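Phosphoribosylaminoimidazole-succinocarboxamide synthase (Pyrococcus horikoshii, PDB 4O7W) catalyses the ATP-dependent joining of L-aspartate to 5-amino-1-(5-phosphoribosyl)imidazole-4-carboxylate, giving SAICAR and ADP in de novo purine biosynthesis. Local coordinates at residues T32-T37 and F213-G218; W47-L52 and A189-P194; V92-A97 and I169-F174. All coordinates share one frame; numbering follows the deposited sequence.

Interaction 1 (T32-T37 and F213-G218); sequences TAFDGT and FRFDKG. With TYD (thymidine-5'-diphosphate), chain B; PO4 (phosphate ion), chain D.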
loop_
_atom_site.group_PDB
_atom_site.type_symbol
_atom_site.label_atom_id
_atom_site.label_comp_id
_atom_site.label_asym_id
_atom_site.label_seq_id
_atom_site.Cartn_x
_atom_site.Cartn_y
_atom_site.Cartn_z
ATOM N N THR A 32 10.066 5.970 -21.903
ATOM C CA THR A 32 10.955 5.905 -20.742
ATOM C C THR A 32 10.491 4.786 -19.828
ATOM O O THR A 32 9.320 4.421 -19.837
ATOM C CB THR A 32 10.985 7.226 -19.937
ATOM O OG1 THR A 32 9.794 7.338 -19.147
ATOM C CG2 THR A 32 11.099 8.441 -20.850
ATOM N N ALA A 33 11.407 4.256 -19.030
ATOM C CA ALA A 33 11.085 3.192 -18.089
ATOM C C ALA A 33 12.123 3.184 -16.990
ATOM O O ALA A 33 13.163 3.827 -17.118
ATOM C CB ALA A 33 11.023 1.839 -18.789
ATOM N N PHE A 34 11.818 2.451 -15.922
ATOM C CA PHE A 34 12.675 2.309 -14.738
ATOM C C PHE A 34 13.045 3.659 -14.126
ATOM O O PHE A 34 14.225 4.008 -14.029
ATOM C CB PHE A 34 13.915 1.452 -15.039
ATOM C CG PHE A 34 13.598 0.130 -15.694
ATOM C CD1 PHE A 34 12.889 -0.856 -15.009
ATOM C CD2 PHE A 34 14.010 -0.132 -17.001
ATOM C CE1 PHE A 34 12.591 -2.071 -15.614
ATOM C CE2 PHE A 34 13.722 -1.350 -17.610
ATOM C CZ PHE A 34 13.014 -2.320 -16.914
ATOM N N ASP A 35 12.024 4.409 -13.713
ATOM C CA ASP A 35 12.199 5.776 -13.213
ATOM C C ASP A 35 12.962 6.636 -14.221
ATOM O O ASP A 35 13.832 7.429 -13.849
ATOM C CB ASP A 35 12.879 5.790 -11.826
ATOM C CG ASP A 35 11.882 5.943 -10.685
ATOM O OD1 ASP A 35 12.076 5.323 -9.615
ATOM O OD2 ASP A 35 10.896 6.689 -10.857
ATOM N N GLY A 36 12.637 6.457 -15.501
ATOM C CA GLY A 36 13.254 7.218 -16.579
ATOM C C GLY A 36 14.727 6.939 -16.837
ATOM O O GLY A 36 15.365 7.667 -17.594
ATOM N N THR A 37 15.275 5.891 -16.225
ATOM C CA THR A 37 16.684 5.534 -16.450
ATOM C C THR A 37 16.931 4.819 -17.791
ATOM O O THR A 37 18.072 4.712 -18.239
ATOM C CB THR A 37 17.276 4.709 -15.291
ATOM O OG1 THR A 37 16.668 3.413 -15.259
ATOM C CG2 THR A 37 17.052 5.416 -13.959
ATOM N N PHE A 213 9.468 -2.928 -24.781
ATOM C CA PHE A 213 10.572 -1.985 -24.547
ATOM C C PHE A 213 11.225 -2.157 -23.178
ATOM O O PHE A 213 12.445 -2.118 -23.081
ATOM C CB PHE A 213 10.111 -0.533 -24.781
ATOM C CG PHE A 213 11.032 0.528 -24.215
ATOM C CD1 PHE A 213 12.310 0.743 -24.742
ATOM C CD2 PHE A 213 10.601 1.349 -23.181
ATOM C CE1 PHE A 213 13.140 1.737 -24.233
ATOM C CE2 PHE A 213 11.429 2.342 -22.662
ATOM C CZ PHE A 213 12.697 2.537 -23.190
ATOM N N ARG A 214 10.426 -2.349 -22.124
ATOM C CA ARG A 214 10.976 -2.516 -20.771
ATOM C C ARG A 214 11.976 -3.683 -20.689
ATOM O O ARG A 214 13.038 -3.549 -20.078
ATOM C CB ARG A 214 9.866 -2.732 -19.726
ATOM C CG ARG A 214 9.018 -1.516 -19.373
ATOM C CD ARG A 214 7.991 -1.908 -18.312
ATOM N NE ARG A 214 7.001 -0.861 -18.050
ATOM C CZ ARG A 214 5.733 -0.881 -18.465
ATOM N NH1 ARG A 214 4.946 0.134 -18.162
ATOM N NH2 ARG A 214 5.238 -1.905 -19.171
ATOM N N PHE A 215 11.621 -4.816 -21.293
ATOM C CA PHE A 215 12.423 -6.040 -21.177
ATOM C C PHE A 215 12.996 -6.565 -22.498
ATOM O O PHE A 215 13.359 -7.742 -22.590
ATOM C CB PHE A 215 11.622 -7.138 -20.451
ATOM C CG PHE A 215 11.048 -6.690 -19.134
ATOM C CD1 PHE A 215 11.888 -6.356 -18.073
ATOM C CD2 PHE A 215 9.672 -6.572 -18.963
ATOM C CE1 PHE A 215 11.366 -5.921 -16.867
ATOM C CE2 PHE A 215 9.143 -6.133 -17.758
ATOM C CZ PHE A 215 9.995 -5.811 -16.708
ATOM N N ASP A 216 13.072 -5.692 -23.506
ATOM C CA ASP A 216 13.674 -6.007 -24.811
ATOM C C ASP A 216 13.141 -7.316 -25.387
ATOM O O ASP A 216 13.887 -8.275 -25.579
ATOM C CB ASP A 216 15.210 -6.035 -24.709
ATOM C CG ASP A 216 15.781 -4.749 -24.141
ATOM O OD1 ASP A 216 15.398 -3.654 -24.604
ATOM O OD2 ASP A 216 16.604 -4.824 -23.212
ATOM N N LYS A 217 11.847 -7.345 -25.665
ATOM C CA LYS A 217 11.184 -8.565 -26.103
ATOM C C LYS A 217 10.944 -8.598 -27.599
ATOM O O LYS A 217 10.251 -9.486 -28.103
ATOM C CB LYS A 217 9.842 -8.719 -25.394
ATOM C CG LYS A 217 9.917 -9.151 -23.948
ATOM C CD LYS A 217 8.537 -9.625 -23.543
ATOM C CE LYS A 217 8.341 -9.633 -22.046
ATOM N NZ LYS A 217 6.953 -10.092 -21.814
ATOM N N GLY A 218 11.513 -7.629 -28.304
ATOM C CA GLY A 218 11.275 -7.484 -29.729
ATOM C C GLY A 218 11.016 -6.043 -30.123
ATOM O O GLY A 218 11.582 -5.112 -29.553
HETATM P PA TYD B . 3.299 -2.049 -12.399
HETATM O O1A TYD B . 3.407 -3.530 -12.596
HETATM O O2A TYD B . 2.797 -1.599 -11.043
HETATM O O3A TYD B . 4.687 -1.271 -12.612
HETATM P PB TYD B . 5.821 -1.470 -13.743
HETATM O O1B TYD B . 5.934 -2.956 -13.998
HETATM O O2B TYD B . 5.281 -0.728 -14.947
HETATM O O3B TYD B . 7.012 -0.796 -13.127
HETATM O "O5'" TYD B . 2.381 -1.464 -13.562
HETATM C "C5'" TYD B . 1.021 -1.855 -13.651
HETATM C "C4'" TYD B . 0.370 -1.346 -14.938
HETATM O "O4'" TYD B . 0.081 0.044 -14.792
HETATM C "C3'" TYD B . 1.235 -1.487 -16.194
HETATM O "O3'" TYD B . 0.362 -1.734 -17.292
HETATM C "C2'" TYD B . 1.854 -0.124 -16.401
HETATM C "C1'" TYD B . 0.844 0.809 -15.738
HETATM N N1 TYD B . 1.483 1.920 -15.024
HETATM C C2 TYD B . 1.888 3.091 -15.735
HETATM O O2 TYD B . 1.702 3.176 -16.961
HETATM N N3 TYD B . 2.458 4.117 -15.085
HETATM C C4 TYD B . 2.640 4.065 -13.748
HETATM O O4 TYD B . 3.153 5.023 -13.148
HETATM C C5 TYD B . 2.211 2.869 -12.965
HETATM C C5M TYD B . 2.396 2.778 -11.461
HETATM C C6 TYD B . 1.634 1.828 -13.683
HETATM P P PO4 D . 7.475 2.483 -16.404
HETATM O O1 PO4 D . 7.696 3.959 -16.653
HETATM O O2 PO4 D . 8.719 1.879 -15.782
HETATM O O3 PO4 D . 6.270 2.270 -15.506
HETATM O O4 PO4 D . 7.213 1.822 -17.733
#
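At the edge of the ligand-binding cleft, a two-stranded hairpin leans on the end of helix 211-214, with A33 resting against F213 and R214. The small methyl of A33 lets the hairpin come close to both: CB lies 3.9 Å from F213 CE2 and also touches R214 CG. With CG anti to the carbonyl carbon (chi1 -51°), the F34 ring reaches over to the helix end and presents its edge to R214 O, CE2 3.4 Å away, while CZ meets F215 CE1 at 4.0 Å. The hairpin reverses through a type I' turn from F34 to T37, in which positive phi values at D35 and G36 suit glycine at the second. F34 O accepts from T37 N and, at 2.8 Å, from T37 OG1. Next to this patch lies a phosphate ion, probably from the crystallisation liquor. F34 N donates to its O2 at 3.2 Å, and K210 holds it too. R214, extended from CG to NE, donates from NE to the phosphate ion's O4 at 2.7 Å, with a weak second bond from NH1 to the same oxygen. This edge serves the phosphate, one guanidinium face lies against O2B of the thymidine diphosphate, and NH2 pairs with D211.

Interaction 2 (W47-L52 and A189-P194); sequences WLNAQL and ADEISP. With ATP (adenosine-5'-triphosphate), chain C.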
loop_
_atom_site.group_PDB
_atom_site.type_symbol
_atom_site.label_atom_id
_atom_site.label_comp_id
_atom_site.label_asym_id
_atom_site.label_seq_id
_atom_site.Cartn_x
_atom_site.Cartn_y
_atom_site.Cartn_z
ATOM N N TRP A 47 1.640 8.718 -32.422
ATOM C CA TRP A 47 0.454 8.542 -33.268
ATOM C C TRP A 47 -0.382 7.367 -32.861
ATOM O O TRP A 47 -1.601 7.481 -32.741
ATOM C CB TRP A 47 0.855 8.395 -34.738
ATOM C CG TRP A 47 -0.327 8.492 -35.672
ATOM C CD1 TRP A 47 -0.852 9.643 -36.257
ATOM C CD2 TRP A 47 -1.197 7.396 -36.131
ATOM N NE1 TRP A 47 -1.944 9.349 -37.033
ATOM C CE2 TRP A 47 -2.212 8.016 -37.002
ATOM C CE3 TRP A 47 -1.236 6.018 -35.920
ATOM C CZ2 TRP A 47 -3.207 7.270 -37.624
ATOM C CZ3 TRP A 47 -2.250 5.275 -36.547
ATOM C CH2 TRP A 47 -3.209 5.889 -37.384
ATOM N N LEU A 48 0.268 6.222 -32.665
ATOM C CA LEU A 48 -0.401 5.008 -32.201
ATOM C C LEU A 48 -1.098 5.202 -30.857
ATOM O O LEU A 48 -2.273 4.878 -30.721
ATOM C CB LEU A 48 0.592 3.847 -32.116
ATOM C CG LEU A 48 1.075 3.312 -33.474
ATOM C CD1 LEU A 48 2.391 2.561 -33.323
ATOM C CD2 LEU A 48 0.018 2.453 -34.166
ATOM N N ASN A 49 -0.370 5.730 -29.874
ATOM C CA ASN A 49 -0.910 5.956 -28.533
ATOM C C ASN A 49 -2.068 6.974 -28.514
ATOM O O ASN A 49 -3.045 6.797 -27.782
ATOM C CB ASN A 49 0.227 6.331 -27.563
ATOM C CG ASN A 49 1.129 5.146 -27.238
ATOM O OD1 ASN A 49 0.844 4.014 -27.611
ATOM N ND2 ASN A 49 2.216 5.405 -26.535
ATOM N N ALA A 50 -1.969 8.005 -29.352
ATOM C CA ALA A 50 -3.056 8.968 -29.539
ATOM C C ALA A 50 -4.309 8.286 -30.084
ATOM O O ALA A 50 -5.398 8.410 -29.511
ATOM C CB ALA A 50 -2.623 10.097 -30.463
ATOM N N GLN A 51 -4.148 7.560 -31.186
ATOM C CA GLN A 51 -5.272 6.912 -31.849
ATOM C C GLN A 51 -5.968 5.940 -30.918
ATOM O O GLN A 51 -7.204 5.911 -30.836
ATOM C CB GLN A 51 -4.814 6.174 -33.115
ATOM C CG GLN A 51 -4.251 7.076 -34.199
ATOM C CD GLN A 51 -5.238 8.140 -34.642
ATOM O OE1 GLN A 51 -6.311 7.828 -35.159
ATOM N NE2 GLN A 51 -4.882 9.403 -34.433
ATOM N N LEU A 52 -5.174 5.146 -30.222
ATOM C CA LEU A 52 -5.702 4.132 -29.325
ATOM C C LEU A 52 -6.421 4.723 -28.101
ATOM O O LEU A 52 -7.458 4.201 -27.669
ATOM C CB LEU A 52 -4.588 3.169 -28.930
ATOM C CG LEU A 52 -4.177 2.264 -30.093
ATOM C CD1 LEU A 52 -2.881 1.535 -29.764
ATOM C CD2 LEU A 52 -5.278 1.275 -30.457
ATOM N N ALA A 189 -9.003 10.735 -17.018
ATOM C CA ALA A 189 -8.085 11.669 -17.648
ATOM C C ALA A 189 -6.874 10.977 -18.291
ATOM O O ALA A 189 -6.937 9.791 -18.634
ATOM C CB ALA A 189 -7.654 12.722 -16.629
ATOM N N ASP A 190 -5.784 11.725 -18.466
ATOM C CA ASP A 190 -4.555 11.213 -19.079
ATOM C C ASP A 190 -4.779 10.376 -20.365
ATOM O O ASP A 190 -5.508 10.799 -21.261
ATOM C CB ASP A 190 -3.730 10.442 -18.038
ATOM C CG ASP A 190 -2.257 10.348 -18.421
ATOM O OD1 ASP A 190 -1.767 9.218 -18.548
ATOM O OD2 ASP A 190 -1.597 11.398 -18.590
ATOM N N GLU A 191 -4.171 9.189 -20.444
ATOM C CA GLU A 191 -4.201 8.393 -21.664
ATOM C C GLU A 191 -4.594 6.957 -21.367
ATOM O O GLU A 191 -4.530 6.521 -20.212
ATOM C CB GLU A 191 -2.809 8.407 -22.354
ATOM C CG GLU A 191 -1.761 7.521 -21.678
ATOM C CD GLU A 191 -0.388 7.573 -22.335
ATOM O OE1 GLU A 191 -0.170 6.923 -23.385
ATOM O OE2 GLU A 191 0.495 8.253 -21.780
ATOM N N ILE A 192 -4.960 6.223 -22.421
ATOM C CA ILE A 192 -5.123 4.775 -22.348
ATOM C C ILE A 192 -4.482 4.191 -23.609
ATOM O O ILE A 192 -5.023 4.307 -24.706
ATOM C CB ILE A 192 -6.609 4.333 -22.229
ATOM C CG1 ILE A 192 -7.276 4.922 -20.983
ATOM C CG2 ILE A 192 -6.718 2.813 -22.170
ATOM C CD1 ILE A 192 -8.762 4.613 -20.880
ATOM N N SER A 193 -3.311 3.585 -23.438
ATOM C CA SER A 193 -2.529 3.124 -24.558
ATOM C C SER A 193 -1.710 1.893 -24.167
ATOM O O SER A 193 -1.730 1.479 -23.003
ATOM C CB SER A 193 -1.599 4.245 -25.005
ATOM O OG SER A 193 -0.597 4.452 -24.031
ATOM N N PRO A 194 -0.972 1.306 -25.140
ATOM C CA PRO A 194 -0.042 0.220 -24.816
ATOM C C PRO A 194 1.104 0.663 -23.895
ATOM O O PRO A 194 1.819 -0.192 -23.370
ATOM C CB PRO A 194 0.505 -0.194 -26.190
ATOM C CG PRO A 194 -0.526 0.259 -27.172
ATOM C CD PRO A 194 -1.030 1.558 -26.592
HETATM P PG ATP C . 3.718 13.281 -14.372
HETATM O O1G ATP C . 4.770 13.723 -13.379
HETATM O O2G ATP C . 2.958 14.419 -14.996
HETATM O O3G ATP C . 2.869 12.125 -13.910
HETATM P PB ATP C . 4.747 13.302 -17.033
HETATM O O1B ATP C . 5.205 14.727 -16.851
HETATM O O2B ATP C . 5.604 12.322 -17.798
HETATM O O3B ATP C . 4.558 12.629 -15.581
HETATM P PA ATP C . 2.982 13.131 -19.274
HETATM O O1A ATP C . 2.206 11.856 -19.485
HETATM O O2A ATP C . 4.232 13.330 -20.100
HETATM O O3A ATP C . 3.265 13.295 -17.688
HETATM O "O5'" ATP C . 2.021 14.394 -19.589
HETATM C "C5'" ATP C . 0.645 14.436 -19.187
HETATM C "C4'" ATP C . 0.456 15.291 -17.931
HETATM O "O4'" ATP C . -0.815 15.968 -17.947
HETATM C "C3'" ATP C . 0.407 14.441 -16.682
HETATM O "O3'" ATP C . 0.894 15.262 -15.620
HETATM C "C2'" ATP C . -1.079 14.180 -16.480
HETATM O "O2'" ATP C . -1.412 13.836 -15.142
HETATM C "C1'" ATP C . -1.675 15.513 -16.887
HETATM N N9 ATP C . -3.068 15.406 -17.398
HETATM C C8 ATP C . -3.603 14.387 -18.098
HETATM N N7 ATP C . -4.893 14.640 -18.410
HETATM C C5 ATP C . -5.201 15.863 -17.919
HETATM C C6 ATP C . -6.388 16.764 -17.881
HETATM N N6 ATP C . -7.558 16.423 -18.460
HETATM N N1 ATP C . -6.269 17.945 -17.228
HETATM C C2 ATP C . -5.127 18.338 -16.642
HETATM N N3 ATP C . -4.023 17.583 -16.649
HETATM C C4 ATP C . -3.992 16.363 -17.251
#
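The OG of S193, a residue whose CB packs against the N49 amide, is held from two directions: it donates to E191 OE1 at 2.6 Å and accepts from D195 N. With OG between the backbone N and the carbonyl carbon (chi1 70°), the hydroxyl turns back along its own loop, meeting the glutamate oxygen from above the carboxylate plane. Across the contact N49 OD1 comes to 3.6 Å from S193 CB and 3.3 Å from P194 CD. P194, with its compact ring, is wedged obliquely against N49 and at about a right angle to L52; L52 CD1 reaches P194 CD at 3.7 Å. Helix 45-62 is thus joined to the loop between strands 186-188 and 197-201. S53, one turn after N49, shares its hydroxyl between N49 O and I192 N. At the far end of the loop D190 N stands 3.0 Å from N7 of the adenine, and K13, itself bonded to ATP, forms salt bridges with D190 and E191. Buried N49 OD1 has no polar partner in the model; P194 CD, slightly polarised by the proline nitrogen, may ease this a little, but the burial probably carries an energetic cost.

Interaction 3 (V92-A97 and I169-F174); sequences VRNVVA and IILVDF. With TYD (thymidine-5'-diphosphate), chain B.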
loop_
_atom_site.group_PDB
_atom_site.type_symbol
_atom_site.label_atom_id
_atom_site.label_comp_id
_atom_site.label_asym_id
_atom_site.label_seq_id
_atom_site.Cartn_x
_atom_site.Cartn_y
_atom_site.Cartn_z
ATOM N N VAL A 92 -5.359 -1.103 -11.972
ATOM C CA VAL A 92 -6.269 -2.245 -11.899
ATOM C C VAL A 92 -5.550 -3.465 -12.493
ATOM O O VAL A 92 -4.901 -3.351 -13.525
ATOM C CB VAL A 92 -7.577 -1.972 -12.683
ATOM C CG1 VAL A 92 -8.566 -3.111 -12.506
ATOM C CG2 VAL A 92 -8.207 -0.654 -12.261
ATOM N N ARG A 93 -5.627 -4.610 -11.814
ATOM C CA ARG A 93 -4.861 -5.798 -12.202
ATOM C C ARG A 93 -5.773 -7.046 -12.249
ATOM O O ARG A 93 -6.473 -7.342 -11.278
ATOM C CB ARG A 93 -3.662 -5.995 -11.244
ATOM C CG ARG A 93 -3.094 -4.680 -10.668
ATOM C CD ARG A 93 -1.815 -4.842 -9.834
ATOM N NE ARG A 93 -0.684 -5.172 -10.689
ATOM C CZ ARG A 93 0.437 -4.470 -10.828
ATOM N NH1 ARG A 93 0.687 -3.363 -10.127
ATOM N NH2 ARG A 93 1.331 -4.906 -11.695
ATOM N N ASN A 94 -5.779 -7.742 -13.392
ATOM C CA ASN A 94 -6.537 -8.995 -13.586
ATOM C C ASN A 94 -5.641 -10.225 -13.531
ATOM O O ASN A 94 -6.062 -11.303 -13.089
ATOM C CB ASN A 94 -7.277 -8.975 -14.926
ATOM C CG ASN A 94 -8.176 -7.764 -15.070
ATOM O OD1 ASN A 94 -9.041 -7.526 -14.223
ATOM N ND2 ASN A 94 -7.960 -6.972 -16.124
ATOM N N VAL A 95 -4.408 -10.051 -14.006
ATOM C CA VAL A 95 -3.432 -11.117 -14.110
ATOM C C VAL A 95 -2.127 -10.605 -13.493
ATOM O O VAL A 95 -1.756 -9.438 -13.701
ATOM C CB VAL A 95 -3.232 -11.502 -15.593
ATOM C CG1 VAL A 95 -2.027 -12.416 -15.780
ATOM C CG2 VAL A 95 -4.502 -12.155 -16.140
ATOM N N VAL A 96 -1.455 -11.465 -12.729
ATOM C CA VAL A 96 -0.187 -11.140 -12.056
ATOM C C VAL A 96 0.926 -10.854 -13.070
ATOM O O VAL A 96 1.217 -11.676 -13.964
ATOM C CB VAL A 96 0.224 -12.259 -11.066
ATOM C CG1 VAL A 96 1.600 -11.999 -10.458
ATOM C CG2 VAL A 96 -0.826 -12.386 -9.965
ATOM N N ALA A 97 1.510 -9.663 -12.939
ATOM C CA ALA A 97 2.623 -9.207 -13.769
ATOM C C ALA A 97 3.269 -8.011 -13.081
ATOM O O ALA A 97 2.716 -7.460 -12.117
ATOM C CB ALA A 97 2.130 -8.814 -15.160
ATOM N N ILE A 169 -7.387 -10.441 -27.053
ATOM C CA ILE A 169 -6.395 -9.738 -26.220
ATOM C C ILE A 169 -6.779 -9.818 -24.745
ATOM O O ILE A 169 -7.911 -9.532 -24.368
ATOM C CB ILE A 169 -6.204 -8.267 -26.662
ATOM C CG1 ILE A 169 -5.623 -8.211 -28.077
ATOM C CG2 ILE A 169 -5.305 -7.500 -25.690
ATOM C CD1 ILE A 169 -6.005 -6.953 -28.836
ATOM N N ILE A 170 -5.822 -10.229 -23.928
ATOM C CA ILE A 170 -5.979 -10.265 -22.490
ATOM C C ILE A 170 -5.491 -8.957 -21.893
ATOM O O ILE A 170 -4.339 -8.548 -22.094
ATOM C CB ILE A 170 -5.207 -11.438 -21.862
ATOM C CG1 ILE A 170 -5.696 -12.773 -22.463
ATOM C CG2 ILE A 170 -5.393 -11.429 -20.353
ATOM C CD1 ILE A 170 -4.745 -13.936 -22.213
ATOM N N LEU A 171 -6.384 -8.293 -21.174
ATOM C CA LEU A 171 -6.027 -7.096 -20.436
ATOM C C LEU A 171 -5.462 -7.543 -19.096
ATOM O O LEU A 171 -6.201 -7.930 -18.189
ATOM C CB LEU A 171 -7.238 -6.182 -20.264
ATOM C CG LEU A 171 -7.045 -4.893 -19.448
ATOM C CD1 LEU A 171 -6.078 -3.924 -20.127
ATOM C CD2 LEU A 171 -8.406 -4.246 -19.218
ATOM N N VAL A 172 -4.141 -7.500 -18.989
ATOM C CA VAL A 172 -3.444 -8.020 -17.827
ATOM C C VAL A 172 -3.572 -7.051 -16.637
ATOM O O VAL A 172 -3.954 -7.454 -15.539
ATOM C CB VAL A 172 -1.969 -8.300 -18.186
ATOM C CG1 VAL A 172 -1.100 -8.469 -16.940
ATOM C CG2 VAL A 172 -1.885 -9.513 -19.108
ATOM N N ASP A 173 -3.260 -5.777 -16.885
ATOM C CA ASP A 173 -3.399 -4.701 -15.900
ATOM C C ASP A 173 -3.302 -3.387 -16.651
ATOM O O ASP A 173 -3.037 -3.395 -17.855
ATOM C CB ASP A 173 -2.322 -4.786 -14.803
ATOM C CG ASP A 173 -0.903 -4.733 -15.357
ATOM O OD1 ASP A 173 -0.679 -4.102 -16.398
ATOM O OD2 ASP A 173 -0.000 -5.313 -14.730
ATOM N N PHE A 174 -3.523 -2.273 -15.953
ATOM C CA PHE A 174 -3.454 -0.947 -16.574
ATOM C C PHE A 174 -3.527 0.142 -15.520
ATOM O O PHE A 174 -3.935 -0.108 -14.378
ATOM C CB PHE A 174 -4.579 -0.745 -17.615
ATOM C CG PHE A 174 -5.981 -0.823 -17.044
ATOM C CD1 PHE A 174 -6.680 0.337 -16.722
ATOM C CD2 PHE A 174 -6.606 -2.050 -16.861
ATOM C CE1 PHE A 174 -7.973 0.288 -16.217
ATOM C CE2 PHE A 174 -7.907 -2.115 -16.348
ATOM C CZ PHE A 174 -8.589 -0.944 -16.016
HETATM P PA TYD B . 3.299 -2.049 -12.399
HETATM O O1A TYD B . 3.407 -3.530 -12.596
HETATM O O2A TYD B . 2.797 -1.599 -11.043
HETATM O O3A TYD B . 4.687 -1.271 -12.612
HETATM P PB TYD B . 5.821 -1.470 -13.743
HETATM O O1B TYD B . 5.934 -2.956 -13.998
HETATM O O2B TYD B . 5.281 -0.728 -14.947
HETATM O O3B TYD B . 7.012 -0.796 -13.127
HETATM O "O5'" TYD B . 2.381 -1.464 -13.562
HETATM C "C5'" TYD B . 1.021 -1.855 -13.651
HETATM C "C4'" TYD B . 0.370 -1.346 -14.938
HETATM O "O4'" TYD B . 0.081 0.044 -14.792
HETATM C "C3'" TYD B . 1.235 -1.487 -16.194
HETATM O "O3'" TYD B . 0.362 -1.734 -17.292
HETATM C "C2'" TYD B . 1.854 -0.124 -16.401
HETATM C "C1'" TYD B . 0.844 0.809 -15.738
HETATM N N1 TYD B . 1.483 1.920 -15.024
HETATM C C2 TYD B . 1.888 3.091 -15.735
HETATM O O2 TYD B . 1.702 3.176 -16.961
HETATM N N3 TYD B . 2.458 4.117 -15.085
HETATM C C4 TYD B . 2.640 4.065 -13.748
HETATM O O4 TYD B . 3.153 5.023 -13.148
HETATM C C5 TYD B . 2.211 2.869 -12.965
HETATM C C5M TYD B . 2.396 2.778 -11.461
HETATM C C6 TYD B . 1.634 1.828 -13.683
HETATM O O HOH W 1 -0.629 -7.170 -12.718
#
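R93 and D173 face each other as a non-hydrogen-bonded antiparallel pair, and V92 and F174 form the adjoining hydrogen-bonded pair. V92 N gives a bond of 3.0 Å to F174 O, and F174 N returns one to V92 O. At the N94 corner, V172 O accepts from both N94 N, at 2.8 Å, and V95 N. N94 ND2 adds a fairly straight bond to L171 O (166°), though from above the carbonyl plane, while OD1 is taken by N157.

The charged groups lie on the ligand side. The R93 chain bends at chi3 (71°) towards the phosphate and D173, bringing NH2 3.3 Å from D173 OD2 in a salt bridge, the two planes perpendicular. R93 NH1 bonds TYD O2A, R93 NH2 bonds TYD O1A (2.6 Å), and D173 OD1 accepts from the ribose O3', a pattern consistent with the phosphoribosyl substrate's pocket. Water 1 accepts from R93 NE, within hydrogen-bonding distance of D173 OD2 and V95 O. A methionine in place of R93 would probably leave both phosphate oxygens and D173 without this positive partner.

On the face away from the ligand V92 CB sits over the F174 ring, 4.0 Å from its centroid; near the corner V172 CG1 touches V95 CB and A97 CB. Helix 143-165 backs V92, L171 and F174, whereas strands 111-121 and 197-201 flank the pair, supplying E118 to R93 and R198 to D173.

The three contacts lie beside the ligand sites and do not touch one another: their centres lie 17 to 18 Å apart, the nearest atoms of each pair about 6 or 7 Å. Their ranges are ordered like brackets along the chain, interaction 1 enclosing interaction 2, which in turn encloses interaction 3. Strand 169-180 from interaction 3 pairs with strands 186-188 and 197-201, between which runs the loop of interaction 2. Interaction 1 meets the beta phosphate of thymidine diphosphate through R214, while interaction 3 holds the alpha phosphate and the ribose; interaction 2 reaches instead to the adenine of ATP. Residues distant in sequence thus contribute to an ATP site and a neighbouring one, probably where the phosphoribosyl substrate binds.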